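Local coordinates for protein threonine phosphate decarboxylase-like enzyme (PDB 6OUX) that uses pyridoxal phosphate to decarboxylate L-serine O-phosphate to ethanolamine O-phosphate, a building block of norcobamide cofactors, at residues 43-55 with 369-381. Residues are numbered along the deposited sequence; the frame is centred on the assembly and turned at random.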
loop_
_atom_site.group_PDB
_atom_site.type_symbol
_atom_site.label_atom_id
_atom_site.label_comp_id
_atom_site.label_asym_id
_atom_site.label_seq_id
_atom_site.Cartn_x
_atom_site.Cartn_y
_atom_site.Cartn_z
ATOM N N ILE A 43 -9.963 16.987 -20.273
ATOM C CA ILE A 43 -8.916 17.592 -19.466
ATOM C C ILE A 43 -7.622 17.480 -20.270
ATOM O O ILE A 43 -7.156 16.393 -20.502
ATOM C CB ILE A 43 -8.696 16.897 -18.114
ATOM C CG1 ILE A 43 -10.005 16.707 -17.363
ATOM C CG2 ILE A 43 -7.667 17.703 -17.302
ATOM C CD1 ILE A 43 -10.706 17.985 -17.022
ATOM N N LYS A 44 -7.050 18.594 -20.689
ATOM C CA LYS A 44 -5.773 18.553 -21.443
ATOM C C LYS A 44 -4.512 18.722 -20.568
ATOM O O LYS A 44 -3.450 18.166 -20.891
ATOM C CB LYS A 44 -5.769 19.649 -22.531
ATOM C CG LYS A 44 -6.789 19.448 -23.651
ATOM C CD LYS A 44 -7.065 20.769 -24.388
ATOM C CE LYS A 44 -7.112 20.616 -25.892
ATOM N NZ LYS A 44 -7.574 21.898 -26.504
ATOM N N ILE A 45 -4.618 19.557 -19.515
ATOM C CA ILE A 45 -3.510 19.783 -18.586
ATOM C C ILE A 45 -4.065 19.594 -17.190
ATOM O O ILE A 45 -4.945 20.363 -16.765
ATOM C CB ILE A 45 -2.910 21.205 -18.737
ATOM C CG1 ILE A 45 -2.328 21.384 -20.133
ATOM C CG2 ILE A 45 -1.834 21.444 -17.671
ATOM C CD1 ILE A 45 -1.973 22.827 -20.424
ATOM N N ASP A 46 -3.539 18.611 -16.467
ATOM C CA ASP A 46 -3.924 18.449 -15.078
ATOM C C ASP A 46 -2.835 19.109 -14.275
ATOM O O ASP A 46 -1.722 18.569 -14.137
ATOM C CB ASP A 46 -4.082 16.956 -14.716
ATOM C CG ASP A 46 -4.444 16.724 -13.248
ATOM O OD1 ASP A 46 -4.509 17.669 -12.378
ATOM O OD2 ASP A 46 -4.707 15.528 -12.961
ATOM N N ALA A 47 -3.122 20.272 -13.722
ATOM C CA ALA A 47 -2.145 20.897 -12.798
ATOM C C ALA A 47 -2.571 20.849 -11.312
ATOM O O ALA A 47 -2.219 21.726 -10.543
ATOM C CB ALA A 47 -1.840 22.317 -13.252
ATOM N N CYS A 48 -3.270 19.794 -10.905
ATOM C CA CYS A 48 -3.637 19.586 -9.525
ATOM C C CYS A 48 -2.662 18.731 -8.761
ATOM O O CYS A 48 -2.288 19.062 -7.638
ATOM C CB CYS A 48 -4.980 18.864 -9.420
ATOM S SG CYS A 48 -6.398 19.869 -9.790
ATOM N N TYR A 49 -2.280 17.596 -9.333
ATOM C CA TYR A 49 -1.350 16.719 -8.645
ATOM C C TYR A 49 0.115 17.128 -8.846
ATOM O O TYR A 49 0.524 17.697 -9.863
ATOM C CB TYR A 49 -1.550 15.235 -9.014
ATOM C CG TYR A 49 -1.046 14.952 -10.376
ATOM C CD1 TYR A 49 -1.779 15.360 -11.490
ATOM C CD2 TYR A 49 0.179 14.320 -10.579
ATOM C CE1 TYR A 49 -1.318 15.142 -12.772
ATOM C CE2 TYR A 49 0.661 14.119 -11.868
ATOM C CZ TYR A 49 -0.104 14.533 -12.961
ATOM O OH TYR A 49 0.293 14.338 -14.264
ATOM N N LEU A 50 0.896 16.803 -7.842
ATOM C CA LEU A 50 2.252 17.293 -7.712
ATOM C C LEU A 50 3.212 16.218 -8.220
ATOM O O LEU A 50 3.155 15.055 -7.824
ATOM C CB LEU A 50 2.509 17.683 -6.315
ATOM C CG LEU A 50 1.416 18.547 -5.687
ATOM C CD1 LEU A 50 1.751 18.757 -4.244
ATOM C CD2 LEU A 50 1.250 19.892 -6.381
ATOM N N SER A 51 4.030 16.605 -9.165
ATOM C CA SER A 51 4.921 15.686 -9.808
ATOM C C SER A 51 6.055 16.518 -10.374
ATOM O O SER A 51 6.030 17.734 -10.287
ATOM C CB SER A 51 4.179 15.022 -10.953
ATOM O OG SER A 51 4.889 13.872 -11.303
ATOM N N ASN A 52 7.049 15.868 -10.951
ATOM C CA ASN A 52 8.002 16.503 -11.816
ATOM C C ASN A 52 7.854 15.719 -13.155
ATOM O O ASN A 52 8.285 14.584 -13.243
ATOM C CB ASN A 52 9.435 16.431 -11.216
ATOM C CG ASN A 52 10.528 16.888 -12.209
ATOM O OD1 ASN A 52 10.270 17.145 -13.412
ATOM N ND2 ASN A 52 11.726 16.939 -11.749
ATOM N N PRO A 53 7.263 16.329 -14.171
ATOM C CA PRO A 53 7.034 15.603 -15.408
ATOM C C PRO A 53 8.334 15.203 -16.123
ATOM O O PRO A 53 8.365 14.142 -16.793
ATOM C CB PRO A 53 6.131 16.535 -16.235
ATOM C CG PRO A 53 6.287 17.895 -15.623
ATOM C CD PRO A 53 6.749 17.722 -14.215
ATOM N N TYR A 54 9.416 15.926 -15.900
ATOM C CA TYR A 54 10.722 15.503 -16.428
ATOM C C TYR A 54 11.303 14.258 -15.734
ATOM O O TYR A 54 11.890 13.382 -16.362
ATOM C CB TYR A 54 11.714 16.661 -16.409
ATOM C CG TYR A 54 11.236 17.916 -17.131
ATOM C CD1 TYR A 54 11.263 18.017 -18.520
ATOM C CD2 TYR A 54 10.771 18.994 -16.428
ATOM C CE1 TYR A 54 10.846 19.175 -19.179
ATOM C CE2 TYR A 54 10.379 20.172 -17.058
ATOM C CZ TYR A 54 10.389 20.272 -18.440
ATOM O OH TYR A 54 9.980 21.479 -19.053
ATOM N N ALA A 55 11.093 14.112 -14.430
ATOM C CA ALA A 55 11.509 12.869 -13.806
ATOM C C ALA A 55 10.569 11.725 -14.156
ATOM O O ALA A 55 10.981 10.592 -14.190
ATOM C CB ALA A 55 11.547 13.018 -12.306
ATOM N N ARG A 369 -4.061 26.711 -6.165
ATOM C CA ARG A 369 -2.725 26.084 -6.183
ATOM C C ARG A 369 -2.508 25.450 -7.528
ATOM O O ARG A 369 -3.307 24.599 -7.947
ATOM C CB ARG A 369 -2.588 25.007 -5.123
ATOM C CG ARG A 369 -1.113 24.615 -4.870
ATOM C CD ARG A 369 -1.028 23.321 -4.124
ATOM N NE ARG A 369 -1.588 22.193 -4.850
ATOM C CZ ARG A 369 -1.684 20.965 -4.340
ATOM N NH1 ARG A 369 -1.247 20.733 -3.129
ATOM N NH2 ARG A 369 -2.187 19.973 -5.039
ATOM N N ILE A 370 -1.409 25.835 -8.203
ATOM C CA ILE A 370 -1.117 25.284 -9.545
ATOM C C ILE A 370 0.208 24.512 -9.531
ATOM O O ILE A 370 1.218 25.051 -9.187
ATOM C CB ILE A 370 -0.984 26.403 -10.628
ATOM C CG1 ILE A 370 -2.161 27.384 -10.514
ATOM C CG2 ILE A 370 -0.866 25.766 -12.022
ATOM C CD1 ILE A 370 -2.105 28.560 -11.468
ATOM N N ALA A 371 0.168 23.250 -9.921
ATOM C CA ALA A 371 1.384 22.447 -9.991
ATOM C C ALA A 371 2.175 22.843 -11.232
ATOM O O ALA A 371 1.575 23.076 -12.298
ATOM C CB ALA A 371 1.018 20.980 -10.087
ATOM N N GLY A 372 3.486 22.896 -11.139
ATOM C CA GLY A 372 4.319 23.310 -12.256
ATOM C C GLY A 372 4.404 22.135 -13.189
ATOM O O GLY A 372 4.549 20.990 -12.719
ATOM N N ARG A 373 4.157 22.389 -14.482
ATOM C CA ARG A 373 4.218 21.339 -15.512
ATOM C C ARG A 373 5.456 21.487 -16.442
ATOM O O ARG A 373 6.497 22.027 -16.030
ATOM C CB ARG A 373 2.901 21.319 -16.308
ATOM C CG ARG A 373 1.651 21.163 -15.477
ATOM C CD ARG A 373 1.749 20.198 -14.321
ATOM N NE ARG A 373 2.007 18.839 -14.747
ATOM C CZ ARG A 373 2.511 17.892 -13.954
ATOM N NH1 ARG A 373 2.790 18.135 -12.641
ATOM N NH2 ARG A 373 2.731 16.687 -14.477
ATOM N N THR A 374 5.346 21.028 -17.680
ATOM C CA THR A 374 6.399 21.209 -18.632
ATOM C C THR A 374 6.337 22.676 -19.085
ATOM O O THR A 374 5.308 23.373 -18.877
ATOM C CB THR A 374 6.199 20.290 -19.873
ATOM O OG1 THR A 374 4.977 20.630 -20.540
ATOM C CG2 THR A 374 6.147 18.796 -19.480
ATOM N N ARG A 375 7.366 23.114 -19.799
ATOM C CA ARG A 375 7.396 24.472 -20.321
ATOM C C ARG A 375 6.196 24.778 -21.189
ATOM O O ARG A 375 5.638 25.854 -21.057
ATOM C CB ARG A 375 8.724 24.846 -21.030
ATOM C CG ARG A 375 8.828 26.358 -21.355
ATOM C CD ARG A 375 9.995 26.757 -22.247
ATOM N NE ARG A 375 11.259 26.445 -21.591
ATOM C CZ ARG A 375 12.190 25.600 -22.055
ATOM N NH1 ARG A 375 12.053 24.978 -23.237
ATOM N NH2 ARG A 375 13.269 25.370 -21.326
ATOM N N GLU A 376 5.817 23.847 -22.080
ATOM C CA GLU A 376 4.689 24.065 -22.986
ATOM C C GLU A 376 3.374 24.205 -22.215
ATOM O O GLU A 376 2.573 25.093 -22.470
ATOM C CB GLU A 376 4.569 22.908 -23.995
ATOM C CG GLU A 376 4.856 23.346 -25.432
ATOM C CD GLU A 376 5.387 22.198 -26.282
ATOM O OE1 GLU A 376 4.645 21.731 -27.192
ATOM O OE2 GLU A 376 6.554 21.773 -26.025
ATOM N N GLU A 377 3.189 23.322 -21.245
ATOM C CA GLU A 377 1.992 23.352 -20.437
ATOM C C GLU A 377 1.953 24.619 -19.582
ATOM O O GLU A 377 0.881 25.241 -19.455
ATOM C CB GLU A 377 1.874 22.072 -19.625
ATOM C CG GLU A 377 1.568 20.869 -20.509
ATOM C CD GLU A 377 1.398 19.596 -19.750
ATOM O OE1 GLU A 377 0.579 18.774 -20.112
ATOM O OE2 GLU A 377 2.163 19.366 -18.831
ATOM N N ASN A 378 3.068 25.017 -18.983
ATOM C CA ASN A 378 3.083 26.236 -18.207
ATOM C C ASN A 378 2.689 27.413 -19.054
ATOM O O ASN A 378 1.954 28.260 -18.588
ATOM C CB ASN A 378 4.426 26.495 -17.508
ATOM C CG ASN A 378 4.710 25.457 -16.387
ATOM O OD1 ASN A 378 3.785 24.795 -15.918
ATOM N ND2 ASN A 378 5.948 25.240 -16.079
ATOM N N ASN A 379 3.148 27.462 -20.315
ATOM C CA ASN A 379 2.837 28.609 -21.163
ATOM C C ASN A 379 1.325 28.692 -21.363
ATOM O O ASN A 379 0.761 29.779 -21.276
ATOM C CB ASN A 379 3.605 28.484 -22.490
ATOM C CG ASN A 379 3.568 29.754 -23.326
ATOM O OD1 ASN A 379 3.975 30.836 -22.883
ATOM N ND2 ASN A 379 3.086 29.626 -24.583
ATOM N N CYS A 380 0.685 27.544 -21.598
ATOM C CA CYS A 380 -0.759 27.460 -21.769
ATOM C C CYS A 380 -1.527 27.957 -20.522
ATOM O O CYS A 380 -2.511 28.686 -20.594
ATOM C CB CYS A 380 -1.193 26.006 -22.059
ATOM S SG CYS A 380 -0.672 25.400 -23.703
ATOM N N ILE A 381 -1.044 27.564 -19.371
ATOM C CA ILE A 381 -1.633 28.032 -18.131
ATOM C C ILE A 381 -1.517 29.550 -18.008
ATOM O O ILE A 381 -2.477 30.221 -17.647
ATOM C CB ILE A 381 -0.980 27.311 -16.931
ATOM C CG1 ILE A 381 -1.305 25.839 -16.963
ATOM C CG2 ILE A 381 -1.498 27.908 -15.656
ATOM C CD1 ILE A 381 -0.506 24.994 -15.995
HETATM O O HOH W 1 -2.214 22.231 -7.523
#
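A47 and A371 mark the closest backbone approach, with CA atoms 4.8 Å apart. One backbone hydrogen bond joins them, from A371 N to A47 O at 2.9 Å. Residues 45-46 form an edge strand of the small mixed sheet that also holds 367-371, with 352-356 between them. Farther on, 43-55 wraps past the turn at 372-374 and enters helix 53-68, while 369-381 enters helix 375-388. There R375 N donates to Y54 OH (3.2 Å).

R369 NH2 donates to C48 O at 2.8 Å. The donor comes nearly in line with the C=O, but the bond is bent at the N-H (131°). L50 CD2 sits over the centre of one guanidinium face, 3.6 Å above its plane. R369 NE donates to a water that lies within bonding distance of R369 O and A47 O. The R373 chain folds back at chi2 and chi3 (-40° and -63°). This puts P53 CG over one guanidinium face, toward the rim, and D46 O on the opposite face, by NE, with S51 CB at the edge. I45 lies on the first turns of helix 375-388, its CD1 3.7 Å from C380 CB. A47 CB packs against I370 CG2 and I381 CD1.

R369 and N181 probably both bind O-phospho-L-serine. R369 NH1 donates to the backbone oxygen of N181, and F131 makes a cation-pi contact. The C48 carbonyl, L50 and the water probably help fix the guanidinium's orientation in the substrate pocket.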